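Local coordinates for protein endo-n-acetyl-beta-d-glucosaminidase (PDB 4AC1) that probably hydrolyses N-linked glycans within their chitobiose core as a family 18 endo-beta-N-acetylglucosaminidase, an activity held responsible for deglycosylating the fungus's secreted cellulases, at residues S196-S201 / T232-N237; N237-L242 / T276-P281; Q189-F194 / G251-E256; L2-V7 / K215-Q220. All coordinates share one frame; numbering follows the deposited sequence. Where two conformers were deposited one is given.

Contact 1: residues S196-S201 / T232-N237. With NAG (2-acetamido-2-deoxy-beta-D-glucopyranose), chain B.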
# COMPACT_ATOMS: atom_id res chain seq x y z
N SER A 196 -9.82 -8.95 10.70
CA SER A 196 -9.81 -10.28 10.10
C SER A 196 -10.71 -10.37 8.88
O SER A 196 -11.84 -9.88 8.89
CB SER A 196 -10.24 -11.33 11.12
OG SER A 196 -10.32 -12.60 10.50
N MET A 197 -10.18 -10.99 7.84
CA MET A 197 -10.96 -11.33 6.65
C MET A 197 -11.53 -12.76 6.70
O MET A 197 -12.00 -13.26 5.68
CB MET A 197 -10.16 -11.10 5.36
CG MET A 197 -9.98 -9.63 4.99
SD MET A 197 -11.54 -8.75 4.66
CE MET A 197 -12.03 -9.50 3.12
N ALA A 198 -11.50 -13.40 7.88
CA ALA A 198 -12.05 -14.76 8.02
C ALA A 198 -13.59 -14.80 7.99
O ALA A 198 -14.18 -15.85 7.75
CB ALA A 198 -11.51 -15.45 9.28
N ASP A 199 -14.22 -13.66 8.26
CA ASP A 199 -15.65 -13.46 7.97
C ASP A 199 -15.88 -12.01 7.56
O ASP A 199 -14.94 -11.20 7.57
CB ASP A 199 -16.56 -13.90 9.15
CG ASP A 199 -16.33 -13.10 10.42
OD1 ASP A 199 -16.09 -11.87 10.37
OD2 ASP A 199 -16.43 -13.72 11.50
N THR A 200 -17.11 -11.68 7.20
CA THR A 200 -17.42 -10.35 6.68
C THR A 200 -17.57 -9.26 7.74
O THR A 200 -17.73 -8.09 7.39
CB THR A 200 -18.74 -10.37 5.91
OG1 THR A 200 -19.79 -10.80 6.79
CG2 THR A 200 -18.66 -11.29 4.72
N SER A 201 -17.54 -9.63 9.02
CA SER A 201 -17.99 -8.70 10.06
C SER A 201 -17.17 -7.40 10.12
O SER A 201 -17.75 -6.30 10.20
CB SER A 201 -18.08 -9.37 11.44
OG SER A 201 -16.82 -9.82 11.87
N THR A 232 -6.01 -18.57 1.77
CA THR A 232 -6.71 -17.93 0.66
C THR A 232 -8.13 -18.46 0.47
O THR A 232 -9.02 -17.72 0.02
CB THR A 232 -5.92 -17.97 -0.67
OG1 THR A 232 -5.55 -19.32 -0.98
CG2 THR A 232 -4.66 -17.09 -0.57
N SER A 233 -8.36 -19.73 0.81
CA SER A 233 -9.70 -20.31 0.76
C SER A 233 -10.66 -19.57 1.70
O SER A 233 -11.83 -19.39 1.38
CB SER A 233 -9.66 -21.80 1.10
OG SER A 233 -9.18 -22.00 2.41
N SER A 234 -10.16 -19.16 2.87
CA SER A 234 -10.94 -18.40 3.84
C SER A 234 -11.23 -17.00 3.29
O SER A 234 -12.36 -16.51 3.37
CB SER A 234 -10.19 -18.30 5.17
OG SER A 234 -10.89 -17.54 6.14
N LEU A 235 -10.19 -16.37 2.74
CA LEU A 235 -10.31 -15.08 2.08
C LEU A 235 -11.39 -15.15 1.00
O LEU A 235 -12.26 -14.26 0.92
CB LEU A 235 -8.96 -14.65 1.50
CG LEU A 235 -8.96 -13.34 0.70
CD1 LEU A 235 -9.27 -12.16 1.61
CD2 LEU A 235 -7.64 -13.14 -0.02
N ASN A 236 -11.34 -16.20 0.19
CA ASN A 236 -12.30 -16.37 -0.89
C ASN A 236 -13.74 -16.43 -0.39
O ASN A 236 -14.62 -15.74 -0.92
CB ASN A 236 -11.98 -17.62 -1.71
CG ASN A 236 -12.98 -17.86 -2.80
OD1 ASN A 236 -13.18 -17.01 -3.67
ND2 ASN A 236 -13.64 -19.02 -2.75
N ASN A 237 -13.99 -17.23 0.64
CA ASN A 237 -15.33 -17.39 1.18
C ASN A 237 -15.90 -16.03 1.61
O ASN A 237 -17.04 -15.68 1.32
CB ASN A 237 -15.30 -18.41 2.32
CG ASN A 237 -16.68 -18.76 2.83
OD1 ASN A 237 -17.20 -18.10 3.73
ND2 ASN A 237 -17.27 -19.81 2.27
C1 NAG B . -14.65 -19.44 -3.68
C2 NAG B . -14.04 -20.52 -4.57
C3 NAG B . -15.09 -21.29 -5.38
C4 NAG B . -16.34 -21.63 -4.58
C5 NAG B . -16.83 -20.46 -3.73
C6 NAG B . -17.95 -20.87 -2.77
C7 NAG B . -11.75 -20.10 -5.28
C8 NAG B . -10.85 -19.42 -6.27
N2 NAG B . -13.06 -19.93 -5.46
O3 NAG B . -14.53 -22.51 -5.83
O4 NAG B . -17.35 -22.03 -5.48
O5 NAG B . -15.76 -19.95 -2.95
O6 NAG B . -17.52 -21.87 -1.87
O7 NAG B . -11.28 -20.77 -4.37
O HOH W 1 -13.59 -17.55 5.76
O HOH W 2 -16.46 -16.02 5.47
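Where Met-197 and Ala-198 meet Ser-234 and Leu-235 no flat group takes part; the two flat groups of note lie to the sides. One is the Asp-199 carboxylate, whose OD1 accepts from Ser-201 N at 3.0 Å, the donor standing 38° above the carboxylate plane. The other is the Asn-236 amide, joined covalently to the glycan, ND2 to C1 of the N-acetylglucosamine at 1.4 Å. The contact itself is modest. Met-197 CB touches Leu-235 CD1 directly at 4.0 Å, and bends at chi2 and chi3 bring the far end of the chain back, so that Met-197 CE lies 4.1 Å from the same Leu-235 CD1. Beside this apolar touch, Ser-234 OG approaches Ala-198 CA at 3.6 Å, a less certain touch that holds for one of two serine conformers. No direct hydrogen bond joins the two segments; waters lie between them. One sits 2.7 Å from Ala-198 O and 2.9 Å from Ser-234 O, and a second lies within reach of Ala-198 O and Asn-237 OD1. Ser-196 OG accepts from Ala-198 N, closing an ST turn, and Met-197 O bonds to Thr-238 OG1 on the helix. The arrangement illustrates how a beta-alpha loop of a (beta/alpha)8 barrel, its Asp-199 capping the start of helix 201-208, settles on the neighbouring outer helix 232-246.

Contact 2: residues N237-L242 / T276-P281. Unlike the reference sequence in segment 276-281: Val-277 (reference Glu). With NAG (2-acetamido-2-deoxy-beta-D-glucopyranose), chain B.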
# COMPACT_ATOMS: atom_id res chain seq x y z
N ASN A 237 -13.99 -17.23 0.64
CA ASN A 237 -15.33 -17.39 1.18
C ASN A 237 -15.90 -16.03 1.61
O ASN A 237 -17.04 -15.68 1.32
CB ASN A 237 -15.30 -18.41 2.32
CG ASN A 237 -16.68 -18.76 2.83
OD1 ASN A 237 -17.20 -18.10 3.73
ND2 ASN A 237 -17.27 -19.81 2.27
N THR A 238 -15.07 -15.25 2.29
CA THR A 238 -15.48 -13.93 2.73
C THR A 238 -15.73 -12.98 1.57
O THR A 238 -16.73 -12.26 1.56
CB THR A 238 -14.44 -13.34 3.69
OG1 THR A 238 -14.36 -14.19 4.85
CG2 THR A 238 -14.81 -11.94 4.14
N ILE A 239 -14.84 -12.97 0.58
CA ILE A 239 -15.01 -12.06 -0.56
C ILE A 239 -16.28 -12.38 -1.37
O ILE A 239 -16.99 -11.47 -1.78
CB ILE A 239 -13.74 -12.01 -1.42
CG1 ILE A 239 -12.67 -11.21 -0.67
CG2 ILE A 239 -14.03 -11.40 -2.80
CD1 ILE A 239 -11.29 -11.20 -1.35
N VAL A 240 -16.56 -13.67 -1.57
CA VAL A 240 -17.83 -14.09 -2.21
C VAL A 240 -19.02 -13.42 -1.50
O VAL A 240 -19.91 -12.85 -2.15
CB VAL A 240 -17.99 -15.63 -2.28
CG1 VAL A 240 -19.41 -16.01 -2.75
CG2 VAL A 240 -16.97 -16.22 -3.22
N SER A 241 -19.03 -13.48 -0.17
CA SER A 241 -20.11 -12.88 0.60
C SER A 241 -20.14 -11.35 0.46
O SER A 241 -21.20 -10.76 0.27
CB SER A 241 -19.99 -13.28 2.07
OG SER A 241 -21.03 -12.71 2.83
N LEU A 242 -18.97 -10.70 0.56
CA LEU A 242 -18.91 -9.25 0.41
C LEU A 242 -19.42 -8.78 -0.95
O LEU A 242 -20.19 -7.82 -1.01
CB LEU A 242 -17.48 -8.74 0.62
CG LEU A 242 -16.91 -8.92 2.03
CD1 LEU A 242 -15.45 -8.54 2.06
CD2 LEU A 242 -17.70 -8.11 3.04
N THR A 276 -6.17 -13.61 -8.09
CA THR A 276 -6.85 -13.28 -9.34
C THR A 276 -8.05 -14.21 -9.57
O THR A 276 -9.13 -13.74 -9.98
CB THR A 276 -5.88 -13.32 -10.54
OG1 THR A 276 -4.91 -12.27 -10.39
CG2 THR A 276 -6.63 -13.10 -11.85
N VAL A 277 -7.90 -15.51 -9.28
CA VAL A 277 -9.04 -16.42 -9.42
C VAL A 277 -10.17 -16.05 -8.44
O VAL A 277 -11.35 -16.20 -8.77
CB VAL A 277 -8.68 -17.91 -9.24
CG1 VAL A 277 -9.88 -18.79 -9.60
CG2 VAL A 277 -7.53 -18.31 -10.13
N ILE A 278 -9.82 -15.57 -7.26
CA ILE A 278 -10.81 -15.12 -6.29
C ILE A 278 -11.56 -13.86 -6.77
O ILE A 278 -12.80 -13.78 -6.70
CB ILE A 278 -10.16 -14.87 -4.91
CG1 ILE A 278 -9.66 -16.19 -4.32
CG2 ILE A 278 -11.12 -14.12 -3.98
CD1 ILE A 278 -8.82 -16.03 -3.05
N LEU A 279 -10.81 -12.86 -7.25
CA LEU A 279 -11.38 -11.56 -7.55
C LEU A 279 -12.01 -11.48 -8.92
O LEU A 279 -12.96 -10.72 -9.14
CB LEU A 279 -10.28 -10.51 -7.48
CG LEU A 279 -9.71 -10.21 -6.10
CD1 LEU A 279 -8.53 -9.23 -6.24
CD2 LEU A 279 -10.79 -9.66 -5.18
N ARG A 280 -11.43 -12.23 -9.85
CA ARG A 280 -11.87 -12.23 -11.24
C ARG A 280 -12.02 -13.66 -11.76
O ARG A 280 -11.29 -14.08 -12.65
CB ARG A 280 -10.89 -11.42 -12.11
CG ARG A 280 -10.89 -9.92 -11.80
CD ARG A 280 -9.92 -9.13 -12.67
NE ARG A 280 -9.77 -7.77 -12.14
CZ ARG A 280 -10.45 -6.71 -12.56
NH1 ARG A 280 -11.34 -6.82 -13.56
NH2 ARG A 280 -10.25 -5.54 -12.00
N PRO A 281 -13.00 -14.40 -11.20
CA PRO A 281 -13.13 -15.83 -11.53
C PRO A 281 -13.57 -16.10 -12.97
O PRO A 281 -13.47 -17.23 -13.43
CB PRO A 281 -14.17 -16.34 -10.52
CG PRO A 281 -14.90 -15.14 -10.05
CD PRO A 281 -14.01 -13.95 -10.23
C1 NAG B . -14.65 -19.44 -3.68
C2 NAG B . -14.04 -20.52 -4.57
C3 NAG B . -15.09 -21.29 -5.38
C4 NAG B . -16.34 -21.63 -4.58
C5 NAG B . -16.83 -20.46 -3.73
C6 NAG B . -17.95 -20.87 -2.77
C7 NAG B . -11.75 -20.10 -5.28
C8 NAG B . -10.85 -19.42 -6.27
N2 NAG B . -13.06 -19.93 -5.46
O3 NAG B . -14.53 -22.51 -5.83
O4 NAG B . -17.35 -22.03 -5.48
O5 NAG B . -15.76 -19.95 -2.95
O6 NAG B . -17.52 -21.87 -1.87
O7 NAG B . -11.28 -20.77 -4.37
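Ile-239 and Ile-278 have the nearest CA atoms of the two segments, 7.7 Å apart. Residues 237-242 lie within helix 232-246, whereas 276-281 run off the end of helix 270-279, Arg-280 being the first residue to leave helical backbone angles. At this spacing the backbones do not touch, and the closest atoms are all methyl carbons. Ile-239 sends its longer branch out with CG1 anti to the carbonyl carbon (chi1 -73°) and CD1 fully stretched beyond it, so that this methyl reaches both residues opposite: Ile-278 CG2 at 3.9 Å and Leu-279 CD2 at 4.2 Å. The two isoleucines cross at about a right angle, and their shorter branches also approach each other, CG2 of Ile-239 lying 4.2 Å from CG2 of Ile-278. Beneath them Val-252 of strand 251-255 touches both Ile-239 and Leu-279. The glycan of Asn-236 lies over the outer side of this groove. Its acetamido methyl C8 is 3.5 Å from Val-277 CG1 and 4.0 Å from Ile-278 CG1, while Val-240 CG2 comes within 3.9 Å of the ring oxygen O5. Val-277 differs from the glutamate of the reference sequence, so its touch on C8 is particular to the deposited sequence. Two successive outer helices packed over the strand that connects them are a standard element of the (beta/alpha)8 barrel.

Contact 3: residues Q189-F194 / G251-E256. With ACT (acetate ion), chain D.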
# COMPACT_ATOMS: atom_id res chain seq x y z
N GLN A 189 -5.33 -2.87 6.67
CA GLN A 189 -4.56 -3.99 7.20
C GLN A 189 -5.41 -4.88 8.11
O GLN A 189 -5.60 -4.57 9.30
CB GLN A 189 -3.30 -3.49 7.92
CG GLN A 189 -2.52 -2.43 7.14
CD GLN A 189 -1.15 -2.13 7.72
OE1 GLN A 189 -0.46 -3.05 8.15
NE2 GLN A 189 -0.75 -0.87 7.74
N PHE A 190 -5.93 -5.97 7.55
CA PHE A 190 -6.69 -6.99 8.30
C PHE A 190 -5.73 -8.06 8.83
O PHE A 190 -5.80 -9.25 8.46
CB PHE A 190 -7.78 -7.65 7.43
CG PHE A 190 -8.91 -6.72 7.04
CD1 PHE A 190 -8.80 -5.88 5.93
CD2 PHE A 190 -10.10 -6.72 7.76
CE1 PHE A 190 -9.85 -5.04 5.56
CE2 PHE A 190 -11.16 -5.89 7.41
CZ PHE A 190 -11.03 -5.05 6.30
N TYR A 191 -4.83 -7.63 9.70
CA TYR A 191 -3.83 -8.52 10.30
C TYR A 191 -3.19 -7.83 11.50
O TYR A 191 -3.56 -6.70 11.83
CB TYR A 191 -2.80 -8.99 9.27
CG TYR A 191 -2.21 -7.95 8.33
CD1 TYR A 191 -1.06 -7.23 8.67
CD2 TYR A 191 -2.74 -7.78 7.04
CE1 TYR A 191 -0.48 -6.30 7.78
CE2 TYR A 191 -2.18 -6.87 6.15
CZ TYR A 191 -1.06 -6.14 6.51
OH TYR A 191 -0.53 -5.26 5.59
N SER A 192 -2.27 -8.54 12.16
CA SER A 192 -1.53 -8.03 13.32
C SER A 192 -2.42 -7.77 14.53
O SER A 192 -2.00 -7.12 15.49
CB SER A 192 -0.72 -6.78 12.97
OG SER A 192 0.22 -7.11 11.97
N GLY A 193 -3.63 -8.33 14.50
CA GLY A 193 -4.57 -8.19 15.61
C GLY A 193 -5.67 -7.18 15.33
O GLY A 193 -6.67 -7.15 16.03
N PHE A 194 -5.53 -6.40 14.26
CA PHE A 194 -6.37 -5.22 14.02
C PHE A 194 -7.64 -5.51 13.25
O PHE A 194 -8.58 -4.71 13.24
CB PHE A 194 -5.56 -4.12 13.34
CG PHE A 194 -4.41 -3.65 14.17
CD1 PHE A 194 -4.63 -2.98 15.38
CD2 PHE A 194 -3.11 -3.90 13.77
CE1 PHE A 194 -3.57 -2.58 16.17
CE2 PHE A 194 -2.05 -3.48 14.54
CZ PHE A 194 -2.27 -2.84 15.75
N GLY A 251 -10.83 -4.32 -3.44
CA GLY A 251 -9.91 -5.34 -3.92
C GLY A 251 -9.13 -5.93 -2.77
O GLY A 251 -9.60 -5.94 -1.64
N VAL A 252 -7.94 -6.44 -3.09
CA VAL A 252 -7.05 -7.08 -2.12
C VAL A 252 -5.63 -6.57 -2.30
O VAL A 252 -5.20 -6.34 -3.43
CB VAL A 252 -7.07 -8.64 -2.30
CG1 VAL A 252 -5.98 -9.32 -1.45
CG2 VAL A 252 -8.43 -9.19 -1.96
N MET A 253 -4.93 -6.36 -1.19
CA MET A 253 -3.50 -6.11 -1.23
C MET A 253 -2.78 -7.19 -0.45
O MET A 253 -3.34 -7.78 0.47
CB MET A 253 -3.12 -4.68 -0.79
CG MET A 253 -3.33 -4.32 0.68
SD MET A 253 -2.12 -5.01 1.83
CE MET A 253 -2.28 -3.82 3.15
N GLY A 254 -1.54 -7.45 -0.85
CA GLY A 254 -0.71 -8.45 -0.19
C GLY A 254 0.60 -7.88 0.32
O GLY A 254 1.37 -7.26 -0.44
N TRP A 255 0.86 -8.10 1.61
CA TRP A 255 2.16 -7.81 2.24
C TRP A 255 2.89 -9.14 2.49
O TRP A 255 2.44 -9.91 3.33
CB TRP A 255 1.98 -7.05 3.57
CG TRP A 255 3.32 -6.72 4.11
CD1 TRP A 255 4.13 -7.51 4.88
CD2 TRP A 255 4.07 -5.52 3.84
NE1 TRP A 255 5.32 -6.88 5.12
CE2 TRP A 255 5.32 -5.66 4.48
CE3 TRP A 255 3.81 -4.35 3.11
CZ2 TRP A 255 6.30 -4.66 4.44
CZ3 TRP A 255 4.78 -3.36 3.05
CH2 TRP A 255 6.01 -3.51 3.72
N GLU A 256 3.98 -9.45 1.78
CA GLU A 256 4.52 -8.70 0.63
C GLU A 256 4.98 -9.75 -0.39
O GLU A 256 4.84 -10.96 -0.19
CB GLU A 256 5.69 -7.80 1.06
CG GLU A 256 6.79 -8.57 1.78
CD GLU A 256 8.20 -8.06 1.47
OE1 GLU A 256 8.43 -7.47 0.39
OE2 GLU A 256 9.08 -8.26 2.34
C ACT D . 1.67 -2.72 5.76
O ACT D . 1.67 -3.92 6.10
OXT ACT D . 2.25 -1.92 6.53
CH3 ACT D . 0.98 -2.28 4.51
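Tyr-191 and Met-253 cross at about a right angle, Met-253 CE meeting the tyrosine at its ring edge, 3.3 Å from Tyr-191 OH. The tyrosine extends from its loop toward strand 251-255. Met-253 gets there because CG lies between backbone N and carbonyl carbon (chi1 68°) and the chain bends again at chi2. Trp-255 CB approaches the same hydroxyl obliquely at 3.7 Å. An acetate ion, probably from the crystallisation liquor, occupies the pocket: Tyr-191 OH donates to its O atom over 2.6 Å, in the plane of the phenol ring, and that oxygen also stands 3.5 Å above the Trp-255 indole plane, toward the rim, with Glu-256 CB on the opposite face. Gln-189 CB lies over the rim of one face of the Tyr-191 ring, while its CG touches Met-253 CE; it binds a zinc ion through OE1, as Glu-127 does through OE2, and donates from NE2 to Ala-155 O. A leucine here would probably deprive the zinc of that oxygen ligand and leave the Ala-155 carbonyl without its donor. An aromatic and polar pocket at the C-terminal ends of barrel strands, with a cis peptide after its tryptophan, is consistent with the active site of a family 18 glycoside hydrolase.

Contact 4: residues L2-V7 / K215-Q220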
# COMPACT_ATOMS: atom_id res chain seq x y z
N LEU A 2 -12.42 -1.99 -10.71
CA LEU A 2 -12.46 -2.80 -9.50
C LEU A 2 -12.76 -4.24 -9.88
O LEU A 2 -13.51 -4.50 -10.83
CB LEU A 2 -13.56 -2.27 -8.57
CG LEU A 2 -13.45 -0.82 -8.13
CD1 LEU A 2 -14.61 -0.48 -7.23
CD2 LEU A 2 -12.13 -0.53 -7.42
N PRO A 3 -12.21 -5.20 -9.12
CA PRO A 3 -11.40 -5.04 -7.92
C PRO A 3 -9.92 -4.84 -8.22
O PRO A 3 -9.38 -5.40 -9.18
CB PRO A 3 -11.60 -6.39 -7.21
CG PRO A 3 -11.75 -7.36 -8.32
CD PRO A 3 -12.54 -6.62 -9.37
N ARG A 4 -9.26 -4.05 -7.39
CA ARG A 4 -7.81 -3.87 -7.49
C ARG A 4 -7.10 -5.10 -6.92
O ARG A 4 -7.62 -5.75 -6.00
CB ARG A 4 -7.37 -2.63 -6.71
CG ARG A 4 -8.13 -1.37 -7.10
CD ARG A 4 -7.69 -0.19 -6.26
NE ARG A 4 -8.53 1.00 -6.41
CZ ARG A 4 -9.61 1.26 -5.69
NH1 ARG A 4 -10.04 0.40 -4.79
NH2 ARG A 4 -10.28 2.40 -5.86
N LEU A 5 -5.95 -5.43 -7.50
CA LEU A 5 -5.05 -6.41 -6.93
C LEU A 5 -3.71 -5.74 -6.78
O LEU A 5 -3.07 -5.38 -7.78
CB LEU A 5 -4.93 -7.67 -7.80
CG LEU A 5 -3.93 -8.73 -7.30
CD1 LEU A 5 -4.27 -9.21 -5.87
CD2 LEU A 5 -3.84 -9.91 -8.26
N ILE A 6 -3.30 -5.56 -5.54
CA ILE A 6 -2.17 -4.71 -5.19
C ILE A 6 -1.14 -5.55 -4.47
O ILE A 6 -1.48 -6.30 -3.56
CB ILE A 6 -2.65 -3.60 -4.23
CG1 ILE A 6 -3.70 -2.72 -4.93
CG2 ILE A 6 -1.47 -2.77 -3.69
CD1 ILE A 6 -4.83 -2.30 -4.03
N VAL A 7 0.12 -5.44 -4.87
CA VAL A 7 1.21 -6.18 -4.23
C VAL A 7 2.27 -5.18 -3.75
O VAL A 7 2.77 -4.36 -4.54
CB VAL A 7 1.86 -7.18 -5.19
CG1 VAL A 7 3.19 -7.73 -4.62
CG2 VAL A 7 0.89 -8.31 -5.52
N LYS A 215 -13.52 1.98 -1.77
CA LYS A 215 -12.28 2.54 -1.20
C LYS A 215 -11.65 1.66 -0.13
O LYS A 215 -10.63 2.04 0.43
CB LYS A 215 -12.53 3.93 -0.65
CG LYS A 215 -13.03 4.91 -1.67
CD LYS A 215 -13.26 6.24 -0.99
CE LYS A 215 -11.95 6.97 -1.00
NZ LYS A 215 -12.06 8.35 -0.46
N VAL A 216 -12.24 0.51 0.17
CA VAL A 216 -11.68 -0.38 1.19
C VAL A 216 -11.09 -1.62 0.52
O VAL A 216 -11.81 -2.52 0.09
CB VAL A 216 -12.72 -0.76 2.27
CG1 VAL A 216 -12.06 -1.60 3.35
CG2 VAL A 216 -13.33 0.49 2.88
N VAL A 217 -9.77 -1.62 0.39
CA VAL A 217 -9.00 -2.76 -0.10
C VAL A 217 -8.68 -3.65 1.10
O VAL A 217 -8.19 -3.18 2.13
CB VAL A 217 -7.71 -2.28 -0.80
CG1 VAL A 217 -6.71 -3.41 -0.97
CG2 VAL A 217 -8.05 -1.70 -2.16
N ALA A 218 -9.01 -4.93 0.95
CA ALA A 218 -8.74 -5.94 1.98
C ALA A 218 -7.29 -6.38 1.99
O ALA A 218 -6.86 -7.18 1.16
CB ALA A 218 -9.65 -7.12 1.79
N GLY A 219 -6.54 -5.85 2.95
CA GLY A 219 -5.14 -6.19 3.10
C GLY A 219 -4.93 -7.52 3.76
O GLY A 219 -5.62 -7.85 4.75
N GLN A 220 -3.96 -8.26 3.24
CA GLN A 220 -3.64 -9.62 3.68
C GLN A 220 -2.14 -9.86 3.77
O GLN A 220 -1.37 -9.45 2.90
CB GLN A 220 -4.20 -10.62 2.66
CG GLN A 220 -5.72 -10.68 2.64
CD GLN A 220 -6.26 -11.43 3.84
OE1 GLN A 220 -6.34 -12.66 3.82
NE2 GLN A 220 -6.61 -10.70 4.89
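The interior of the (beta/alpha)8 barrel is where Ile-6 and Arg-4 of strand 4-9 meet Val-217 of strand 216-221. The two strands are not neighbours: strand 251-255 lies between them, so they meet only through inward side chains, with CA atoms of Arg-4 and Val-217 7.6 Å apart. Ile-6 places CD1 in the fork of the valine, 3.8 Å from CG1 and equally far from CG2 of Val-217, the two side chains running obliquely to each other. Arg-4, at the start of its strand and so at the N-terminal end of the barrel strands, is extended from CG to NE; it crosses the valine at about a right angle and brings NH1 to 3.9 Å from Val-217 CG2. Its cationic end is not left to hydrocarbon alone: NH1 donates to Ala-214 O, just ahead of strand 216-221, while Leu-2 CD2 lies 3.4 Å above the guanidinium plane, toward its rim. Trp-185 of strand 185-189 touches Arg-4, Ile-6 and Val-217 alike, and His-35 of strand 35-42 touches the first two. Ile-37 of that strand also meets Ile-6, and outside the sheet Leu-5 packs against Trp-271, Val-275 and Thr-276 of helix 270-279.

In the fold
These four contacts sample one barrel from inside to outside. Contact 4 lies in the interior and contact 3 at the mouth; both reach the same sheet, and strand 251-255, part of contact 3, lies between the two strands of contact 4. Contacts 1 and 2 share helix 232-246 in the outer layer, contact 2 buried and contact 1 partly so; Asn-236 of contact 1 carries the sugar that lies on Val-240, Val-277 and Ile-278 of contact 2. Chemistry follows place: a small apolar touch with waters between the segments in contact 1, methyl groups alone in contact 2, aromatic rings, zinc and an anion in contact 3, aliphatic filling with one tethered cation in contact 4.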